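Local coordinates for APC3568 protein (Geobacillus stearothermophilus, PDB 1RFZ), which is of unproven function but, as a member of the phosphatidylglycerophosphatase A family, may have a role related to phosphatidylglycerophosphate hydrolysis, at residues 30-34 with 149-153. Numbering follows the deposited sequence.
Sequences IAELV and VGAIA
Ala-153 packs its lone methyl group against Leu-33, with CB of Ala-153 3.6 Å from CB of Leu-33, and this small residue belongs to the nearest CA pair between the two segments, with Val-34. The CA atoms of Val-34 and Ala-153 are 5.4 Å apart, a close spacing consistent with a small residue at Ala-153. The segment axes approach to 8.9 Å and cross at -51°.

Branched aliphatic side chains pack next to the alanine methyl. Leu-33, with CG anti to its carbonyl carbon (chi1 -65°), carries CD1 to 3.7 Å from CG1 of Val-149, and the two side chains meet nearly at a right angle. Ile-30 uses both of its branches: CG1 lies beside CG1 of Val-149, while CG2 reaches CG2 of Ile-152 at 3.9 Å. A beta-branched residue suits this place because it offers two carbons directly at the CB, one for each neighbour.

Apolar carbons also lie against the backbone. Ile-30 CG2 is 4.0 Å from N of Ala-153, and Val-34 CG2 is 3.9 Å from O of the same residue. The amide is already engaged within its own helix, since Ala-153 N donates to Val-149 O, which lets a methyl cover it without leaving that donor lacking a partner.

The surroundings continue this apolar character. Helix 129-134 adds Leu-130 against both Leu-33 and Val-149, Val-54 of helix 47-58 meets Ile-30, and Ile-107 of helix 99-109 meets Ile-152. With no hydrogen bond or salt bridge between the segments, their association rests on dispersion and the burial of hydrocarbon, and the fit of these side chains probably contributes to how the two helices cross inside this all-helical core.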
ATOM      1  N   ILE A  30       5.835 -19.494 -14.413  1.00 60.25           N
ATOM      2  CA  ILE A  30       5.139 -18.590 -13.509  1.00 54.32           C
ATOM      3  C   ILE A  30       3.787 -19.254 -13.259  1.00 56.35           C
ATOM      4  O   ILE A  30       3.339 -19.381 -12.115  1.00 54.70           O
ATOM      5  CB  ILE A  30       4.890 -17.231 -14.154  1.00 47.82           C
ATOM      6  CG1 ILE A  30       6.214 -16.595 -14.566  1.00 44.51           C
ATOM      7  CG2 ILE A  30       4.176 -16.314 -13.160  1.00 49.74           C
ATOM      8  CD1 ILE A  30       6.057 -15.138 -15.005  1.00 39.34           C
ATOM      9  N   ALA A  31       3.142 -19.677 -14.343  1.00 59.55           N
ATOM     10  CA  ALA A  31       1.858 -20.353 -14.246  1.00 64.75           C
ATOM     11  C   ALA A  31       2.083 -21.622 -13.436  1.00 67.53           C
ATOM     12  O   ALA A  31       1.162 -22.150 -12.807  1.00 70.15           O
ATOM     13  CB  ALA A  31       1.321 -20.698 -15.643  1.00 62.86           C
ATOM     14  N   GLU A  32       3.315 -22.118 -13.450  1.00 70.71           N
ATOM     15  CA  GLU A  32       3.619 -23.316 -12.687  1.00 75.49           C
ATOM     16  C   GLU A  32       3.474 -22.958 -11.211  1.00 72.85           C
ATOM     17  O   GLU A  32       3.030 -23.770 -10.404  1.00 74.53           O
ATOM     18  CB  GLU A  32       5.030 -23.818 -13.016  1.00 83.55           C
ATOM     19  CG  GLU A  32       5.125 -24.420 -14.418  1.00 97.59           C
ATOM     20  CD  GLU A  32       6.476 -25.044 -14.722  1.00107.17           C
ATOM     21  OE1 GLU A  32       6.879 -25.983 -14.002  1.00114.32           O
ATOM     22  OE2 GLU A  32       7.136 -24.600 -15.687  1.00114.50           O
ATOM     23  N   LEU A  33       3.823 -21.718 -10.879  1.00 69.02           N
ATOM     24  CA  LEU A  33       3.717 -21.217  -9.517  1.00 62.15           C
ATOM     25  C   LEU A  33       2.252 -21.034  -9.144  1.00 61.39           C
ATOM     26  O   LEU A  33       1.877 -21.200  -7.985  1.00 60.68           O
ATOM     27  CB  LEU A  33       4.432 -19.879  -9.400  1.00 58.29           C
ATOM     28  CG  LEU A  33       5.944 -19.893  -9.606  1.00 55.80           C
ATOM     29  CD1 LEU A  33       6.493 -18.472  -9.546  1.00 53.49           C
ATOM     30  CD2 LEU A  33       6.581 -20.763  -8.537  1.00 53.26           C
ATOM     31  N   VAL A  34       1.427 -20.687 -10.130  1.00 59.92           N
ATOM     32  CA  VAL A  34       0.005 -20.492  -9.900  1.00 58.43           C
ATOM     33  C   VAL A  34      -0.697 -21.810  -9.572  1.00 62.03           C
ATOM     34  O   VAL A  34      -1.605 -21.841  -8.733  1.00 62.04           O
ATOM     35  CB  VAL A  34      -0.692 -19.839 -11.117  1.00 54.55           C
ATOM     36  CG1 VAL A  34      -2.133 -19.483 -10.763  1.00 52.71           C
ATOM     37  CG2 VAL A  34       0.042 -18.594 -11.533  1.00 51.09           C
ATOM     38  N   VAL A 149       8.458 -12.190  -9.991  1.00 51.09           N
ATOM     39  CA  VAL A 149       7.970 -13.448 -10.546  1.00 51.75           C
ATOM     40  C   VAL A 149       6.984 -14.023  -9.551  1.00 53.10           C
ATOM     41  O   VAL A 149       5.950 -14.585  -9.933  1.00 53.06           O
ATOM     42  CB  VAL A 149       9.093 -14.490 -10.754  1.00 51.47           C
ATOM     43  CG1 VAL A 149       8.494 -15.825 -11.155  1.00 49.23           C
ATOM     44  CG2 VAL A 149      10.056 -14.011 -11.830  1.00 53.20           C
ATOM     45  N   GLY A 150       7.319 -13.870  -8.270  1.00 51.53           N
ATOM     46  CA  GLY A 150       6.477 -14.378  -7.206  1.00 49.11           C
ATOM     47  C   GLY A 150       5.230 -13.541  -7.078  1.00 49.01           C
ATOM     48  O   GLY A 150       4.136 -14.060  -6.825  1.00 51.90           O
ATOM     49  N   ALA A 151       5.394 -12.235  -7.247  1.00 46.60           N
ATOM     50  CA  ALA A 151       4.265 -11.333  -7.169  1.00 44.03           C
ATOM     51  C   ALA A 151       3.286 -11.666  -8.309  1.00 44.38           C
ATOM     52  O   ALA A 151       2.110 -11.923  -8.058  1.00 42.22           O
ATOM     53  CB  ALA A 151       4.747  -9.893  -7.258  1.00 41.57           C
ATOM     54  N   ILE A 152       3.778 -11.682  -9.549  1.00 43.16           N
ATOM     55  CA  ILE A 152       2.931 -11.995 -10.691  1.00 41.98           C
ATOM     56  C   ILE A 152       2.143 -13.285 -10.425  1.00 44.24           C
ATOM     57  O   ILE A 152       0.924 -13.340 -10.664  1.00 46.14           O
ATOM     58  CB  ILE A 152       3.768 -12.144 -12.001  1.00 40.71           C
ATOM     59  CG1 ILE A 152       4.400 -10.806 -12.389  1.00 38.93           C
ATOM     60  CG2 ILE A 152       2.887 -12.617 -13.146  1.00 39.41           C
ATOM     61  CD1 ILE A 152       5.241 -10.867 -13.644  1.00 33.80           C
ATOM     62  N   ALA A 153       2.822 -14.323  -9.931  1.00 44.39           N
ATOM     63  CA  ALA A 153       2.143 -15.589  -9.625  1.00 45.87           C
ATOM     64  C   ALA A 153       0.984 -15.351  -8.641  1.00 46.72           C
ATOM     65  O   ALA A 153      -0.135 -15.832  -8.841  1.00 44.76           O
ATOM     66  CB  ALA A 153       3.129 -16.571  -9.033  1.00 46.04           C
TER